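Local coordinates for protein inositol-3-phosphate synthase (Caenorhabditis elegans, PDB 1VKO) that binds nicotinamide-adenine-dinucleotide through a Rossmann-type domain, as a synthase that forms an assembly of four chains, at residues A[250-254]-A[369-375]; A[282-287]-A[304-309]. One frame throughout, in Å; residues are numbered along the deposited sequence.

Contact 1: residues A[250-254]-A[369-375]. With NAD (nicotinamide-adenine-dinucleotide), chain G; POP (pyrophosphate 2-), chain H.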
# COMPACT_ATOMS: atom_id res chain seq x y z
N ASN A 250 -15.59 -19.52 19.79
CA ASN A 250 -14.23 -19.03 19.93
C ASN A 250 -13.20 -20.11 19.80
O ASN A 250 -13.42 -21.27 20.16
CB ASN A 250 -14.03 -18.24 21.21
CG ASN A 250 -14.81 -16.93 21.20
OD1 ASN A 250 -15.94 -16.87 21.72
ND2 ASN A 250 -14.27 -15.92 20.48
N THR A 251 -12.09 -19.73 19.19
CA THR A 251 -10.95 -20.56 19.04
C THR A 251 -10.58 -21.05 20.42
O THR A 251 -10.30 -20.24 21.30
CB THR A 251 -9.86 -19.66 18.45
OG1 THR A 251 -10.24 -19.36 17.13
CG2 THR A 251 -8.54 -20.42 18.27
N GLU A 252 -10.61 -22.37 20.61
CA GLU A 252 -10.03 -23.03 21.80
C GLU A 252 -8.53 -23.20 21.59
O GLU A 252 -8.05 -23.11 20.46
CB GLU A 252 -10.61 -24.45 21.97
CG GLU A 252 -12.13 -24.50 22.06
CD GLU A 252 -12.71 -25.88 22.33
OE1 GLU A 252 -12.32 -26.91 21.71
OE2 GLU A 252 -13.61 -25.93 23.18
N ARG A 253 -7.77 -23.45 22.65
CA ARG A 253 -6.41 -23.97 22.49
C ARG A 253 -6.45 -25.44 22.04
O ARG A 253 -7.51 -26.09 22.01
CB ARG A 253 -5.60 -23.86 23.79
CG ARG A 253 -6.21 -24.65 24.95
CD ARG A 253 -5.32 -24.79 26.15
NE ARG A 253 -5.97 -25.49 27.26
CZ ARG A 253 -5.92 -26.81 27.49
NH1 ARG A 253 -5.27 -27.63 26.65
NH2 ARG A 253 -6.56 -27.31 28.55
N TYR A 254 -5.29 -25.94 21.66
CA TYR A 254 -5.07 -27.33 21.31
C TYR A 254 -5.13 -28.18 22.57
O TYR A 254 -4.68 -27.78 23.62
CB TYR A 254 -3.67 -27.44 20.71
CG TYR A 254 -3.61 -27.28 19.21
CD1 TYR A 254 -4.23 -26.22 18.58
CD2 TYR A 254 -2.94 -28.21 18.42
CE1 TYR A 254 -4.21 -26.09 17.22
CE2 TYR A 254 -2.88 -28.07 17.05
CZ TYR A 254 -3.51 -26.99 16.45
OH TYR A 254 -3.48 -26.84 15.07
N GLN A 369 -4.48 -19.44 22.11
CA GLN A 369 -5.52 -19.30 21.07
C GLN A 369 -4.92 -18.78 19.76
O GLN A 369 -5.19 -19.33 18.68
CB GLN A 369 -6.65 -18.37 21.56
CG GLN A 369 -7.70 -19.03 22.50
CD GLN A 369 -7.26 -19.12 23.94
OE1 GLN A 369 -6.86 -18.11 24.55
NE2 GLN A 369 -7.34 -20.32 24.51
N PHE A 370 -4.09 -17.73 19.86
CA PHE A 370 -3.27 -17.26 18.73
C PHE A 370 -2.38 -18.36 18.11
O PHE A 370 -2.25 -18.39 16.89
CB PHE A 370 -2.40 -16.04 19.08
CG PHE A 370 -1.36 -15.73 18.04
CD1 PHE A 370 -1.71 -15.07 16.86
CD2 PHE A 370 -0.03 -16.13 18.22
CE1 PHE A 370 -0.75 -14.79 15.87
CE2 PHE A 370 0.95 -15.86 17.23
CZ PHE A 370 0.59 -15.18 16.06
N ARG A 371 -1.78 -19.24 18.93
CA ARG A 371 -1.11 -20.43 18.36
C ARG A 371 -2.03 -21.27 17.45
O ARG A 371 -1.65 -21.53 16.29
CB ARG A 371 -0.45 -21.34 19.42
CG ARG A 371 1.09 -21.28 19.47
CD ARG A 371 1.84 -22.27 18.53
NE ARG A 371 2.58 -21.58 17.46
CZ ARG A 371 3.35 -22.16 16.53
NH1 ARG A 371 3.51 -23.49 16.49
NH2 ARG A 371 3.97 -21.41 15.63
N SER A 372 -3.21 -21.69 17.95
CA SER A 372 -4.19 -22.43 17.13
C SER A 372 -4.19 -21.83 15.71
O SER A 372 -3.94 -22.53 14.71
CB SER A 372 -5.62 -22.35 17.71
OG SER A 372 -5.84 -23.12 18.89
N LYS A 373 -4.48 -20.53 15.64
CA LYS A 373 -4.61 -19.78 14.37
C LYS A 373 -3.31 -19.55 13.56
O LYS A 373 -3.30 -19.76 12.34
CB LYS A 373 -5.31 -18.44 14.64
CG LYS A 373 -5.64 -17.67 13.38
CD LYS A 373 -6.89 -18.20 12.66
CE LYS A 373 -8.16 -17.92 13.45
NZ LYS A 373 -9.27 -18.66 12.79
N GLU A 374 -2.25 -19.08 14.23
CA GLU A 374 -0.90 -18.98 13.61
C GLU A 374 -0.48 -20.22 12.80
O GLU A 374 -0.05 -20.08 11.66
CB GLU A 374 0.18 -18.69 14.67
CG GLU A 374 1.59 -18.49 14.11
CD GLU A 374 2.58 -18.12 15.21
OE1 GLU A 374 2.54 -18.78 16.28
OE2 GLU A 374 3.38 -17.16 15.02
N ILE A 375 -0.59 -21.41 13.40
CA ILE A 375 -0.24 -22.68 12.72
C ILE A 375 -1.00 -22.88 11.40
O ILE A 375 -0.38 -23.22 10.38
CB ILE A 375 -0.45 -23.93 13.66
CG1 ILE A 375 0.45 -23.84 14.91
CG2 ILE A 375 -0.24 -25.26 12.87
CD1 ILE A 375 0.34 -25.04 15.86
PA NAD G . -17.42 -14.36 17.82
O1A NAD G . -16.84 -14.06 19.12
O2A NAD G . -18.23 -13.22 17.38
O5B NAD G . -18.24 -15.71 17.97
C5B NAD G . -17.95 -16.61 19.00
C4B NAD G . -19.25 -16.93 19.70
O4B NAD G . -19.15 -18.23 20.25
C3B NAD G . -19.53 -16.01 20.85
O3B NAD G . -20.94 -15.85 20.84
C2B NAD G . -19.21 -16.78 22.10
O2B NAD G . -20.28 -16.49 22.99
C1B NAD G . -19.37 -18.22 21.63
N9A NAD G . -18.65 -19.32 22.33
C8A NAD G . -17.40 -19.34 22.88
N7A NAD G . -17.21 -20.56 23.43
C5A NAD G . -18.29 -21.34 23.25
C6A NAD G . -18.64 -22.64 23.64
N6A NAD G . -17.84 -23.43 24.39
N1A NAD G . -19.88 -23.12 23.31
C2A NAD G . -20.78 -22.34 22.65
N3A NAD G . -20.44 -21.07 22.32
C4A NAD G . -19.22 -20.55 22.59
O3 NAD G . -16.29 -14.75 16.72
PN NAD G . -16.69 -14.96 15.20
O1N NAD G . -18.12 -15.35 15.18
O2N NAD G . -16.25 -13.78 14.46
O5D NAD G . -15.92 -16.31 14.72
C5D NAD G . -15.94 -17.48 15.51
C4D NAD G . -14.78 -18.46 15.23
O4D NAD G . -14.63 -18.65 13.84
C3D NAD G . -13.42 -18.00 15.76
O3D NAD G . -12.75 -19.10 16.30
C2D NAD G . -12.66 -17.65 14.51
O2D NAD G . -11.26 -17.84 14.58
C1D NAD G . -13.25 -18.62 13.53
N1N NAD G . -12.90 -18.11 12.21
C2N NAD G . -13.37 -16.90 11.80
C3N NAD G . -13.00 -16.42 10.57
C7N NAD G . -13.82 -15.31 10.03
O7N NAD G . -14.81 -14.81 10.91
N7N NAD G . -13.62 -14.87 8.78
C4N NAD G . -12.17 -17.17 9.72
C5N NAD G . -11.69 -18.39 10.15
C6N NAD G . -12.06 -18.85 11.42
P1 POP H . -8.08 -15.36 6.63
O1 POP H . -8.55 -16.06 5.36
O2 POP H . -8.37 -13.88 6.54
O3 POP H . -6.58 -15.56 6.78
O POP H . -8.90 -15.96 7.90
P2 POP H . -8.75 -15.51 9.47
O4 POP H . -9.90 -14.57 9.80
O5 POP H . -8.79 -16.77 10.33
O6 POP H . -7.47 -14.76 9.83
O HOH W 1 -4.65 -24.92 13.60
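The pocket that holds NAD is built in part where loop 250-254 meets helical residues 369-375. T251 and K373 grip one ribose from the two segments: T251 OG1 is hydrogen-bonded to NAD O3D at 2.7 Å, and K373 NZ donates to NAD O2D at 2.8 Å. The same K373 NZ reaches POP O5 at 3.1 Å and forms a salt bridge with D324, so one ammonium group links both ligands to the protein. N250 ND2 adds a weak hydrogen bond, 3.5 Å, to NAD O1A. Behind this polar front the segments pack closely. T251 CG2 lies 3.5 Å from S372 CB, and S372 OG donates to E252 O at 2.7 Å, tying the loop backbone to the helix. The Y254 ring meets S372 OG edge-on (CD1 to OG, 3.5 Å) and has its CZ 4.4 Å from I375 CD1; Y254 OH holds a water at 2.7 Å that donates to S372 O, also at 2.7 Å. Helix 359-363 adjoins the site, N363 ND2 being hydrogen-bonded to T251 O. The loop leaves parallel strand 242-247 and crosses beside helix 367-378 on its way to helix 265-273.

Contact 2: residues A[282-287]-A[304-309]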
# COMPACT_ATOMS: atom_id res chain seq x y z
N SER A 282 -15.10 -28.76 22.43
CA SER A 282 -15.24 -29.06 21.02
C SER A 282 -15.10 -30.54 20.75
O SER A 282 -15.62 -30.99 19.75
CB SER A 282 -14.28 -28.26 20.14
OG SER A 282 -12.97 -28.78 20.18
N ASN A 283 -14.44 -31.28 21.63
CA ASN A 283 -14.39 -32.75 21.52
C ASN A 283 -15.76 -33.34 21.83
O ASN A 283 -16.18 -34.27 21.18
CB ASN A 283 -13.42 -33.33 22.53
CG ASN A 283 -11.93 -33.22 22.10
OD1 ASN A 283 -11.05 -33.35 22.94
ND2 ASN A 283 -11.68 -33.02 20.82
N ILE A 284 -16.45 -32.78 22.82
CA ILE A 284 -17.73 -33.30 23.28
C ILE A 284 -18.81 -33.06 22.23
O ILE A 284 -19.48 -34.01 21.84
CB ILE A 284 -18.11 -32.79 24.72
CG1 ILE A 284 -17.10 -33.37 25.74
CG2 ILE A 284 -19.47 -33.30 25.12
CD1 ILE A 284 -16.94 -32.57 27.01
N PHE A 285 -18.93 -31.83 21.72
CA PHE A 285 -19.73 -31.64 20.52
C PHE A 285 -19.39 -32.62 19.40
O PHE A 285 -20.27 -33.22 18.85
CB PHE A 285 -19.68 -30.21 20.02
CG PHE A 285 -20.38 -29.23 20.88
CD1 PHE A 285 -21.76 -29.03 20.72
CD2 PHE A 285 -19.71 -28.51 21.86
CE1 PHE A 285 -22.46 -28.10 21.53
CE2 PHE A 285 -20.38 -27.56 22.69
CZ PHE A 285 -21.78 -27.36 22.52
N ALA A 286 -18.11 -32.79 19.04
CA ALA A 286 -17.84 -33.68 17.91
C ALA A 286 -18.41 -35.06 18.22
O ALA A 286 -19.11 -35.66 17.39
CB ALA A 286 -16.35 -33.75 17.57
N VAL A 287 -18.15 -35.54 19.44
CA VAL A 287 -18.70 -36.84 19.91
C VAL A 287 -20.24 -36.89 19.96
O VAL A 287 -20.85 -37.81 19.44
CB VAL A 287 -18.02 -37.26 21.24
CG1 VAL A 287 -18.64 -38.53 21.81
CG2 VAL A 287 -16.54 -37.51 21.00
N THR A 304 -9.68 -30.35 17.17
CA THR A 304 -10.79 -31.15 17.58
C THR A 304 -10.75 -32.58 17.01
O THR A 304 -10.98 -33.55 17.74
CB THR A 304 -12.13 -30.50 17.18
OG1 THR A 304 -12.24 -29.17 17.73
CG2 THR A 304 -13.26 -31.29 17.84
N LEU A 305 -10.44 -32.69 15.72
CA LEU A 305 -10.50 -33.96 15.00
C LEU A 305 -9.22 -34.79 15.16
O LEU A 305 -8.59 -35.21 14.19
CB LEU A 305 -10.86 -33.69 13.53
CG LEU A 305 -12.14 -32.83 13.38
CD1 LEU A 305 -12.37 -32.33 11.96
CD2 LEU A 305 -13.38 -33.57 13.88
N VAL A 306 -8.84 -35.01 16.41
CA VAL A 306 -7.79 -35.97 16.77
C VAL A 306 -8.09 -37.38 16.20
O VAL A 306 -9.25 -37.67 15.86
CB VAL A 306 -7.61 -36.03 18.32
CG1 VAL A 306 -7.09 -34.70 18.83
CG2 VAL A 306 -8.93 -36.37 19.01
N PRO A 307 -7.08 -38.24 16.11
CA PRO A 307 -7.25 -39.56 15.47
C PRO A 307 -8.41 -40.39 16.09
O PRO A 307 -9.18 -41.01 15.38
CB PRO A 307 -5.90 -40.24 15.69
CG PRO A 307 -4.92 -39.14 15.96
CD PRO A 307 -5.70 -38.03 16.61
N GLY A 308 -8.54 -40.35 17.41
CA GLY A 308 -9.65 -41.01 18.06
C GLY A 308 -11.02 -40.61 17.53
O GLY A 308 -11.90 -41.45 17.40
N LEU A 309 -11.18 -39.33 17.24
CA LEU A 309 -12.40 -38.77 16.66
C LEU A 309 -12.66 -39.22 15.21
O LEU A 309 -13.75 -39.67 14.86
CB LEU A 309 -12.41 -37.24 16.80
CG LEU A 309 -13.26 -36.96 18.04
CD1 LEU A 309 -13.15 -35.55 18.64
CD2 LEU A 309 -14.63 -37.21 17.60
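L309 reaches across to helix 281-291 with its chi1 at -97°, between the usual wells, and chi2 in t. This places its CD1 3.8 Å from A286 CB and its CD2 3.9 Å from V287 CG2. N283, chi1 m, bends its amide toward L309, with ND2 3.6 Å from L309 CD1; ND2 is also 3.2 Å from T304 O, but at an angle too poor for a hydrogen bond. At the start of the helix S282 (p) and T304 (m) turn their hydroxyls to each other: S282 OG and T304 OG1 share a hydrogen bond at 2.6 Å, and S282 OG is also hydrogen-bonded to E252 OE1. T304 CG2 packs on A286 CB at 4.0 Å. An inverse gamma turn centred on L305 then leads to V306, the N-cap of helix 307-316. Neighbouring helices joined through a strand in this way are characteristic of the Rossmann-type alternation of strand and helix: helix 281-291 precedes parallel strand 295-298, and helix 307-316 connects that strand to 320-321.

Overall arrangement
Both contacts are buried, with centres 16 Å apart, and they share no segment; contact 2 falls in the part of the chain between the two halves of contact 1. They meet through E252, whose OE2 lies 3.3 Å from S282 N, a probable hydrogen bond. Contact 1 sits at the ligand end of the Rossmann-type sheet, joining a loop to a distant helix, and its chemistry is largely polar, with a lysine and a threonine hydroxyl turned to NAD; its edge at Y254 and I375 is partly exposed. Contact 2 is more local, between consecutive helices packed beside that sheet, and beyond its serine-threonine end it relies on aliphatic side chains and the amide of N283.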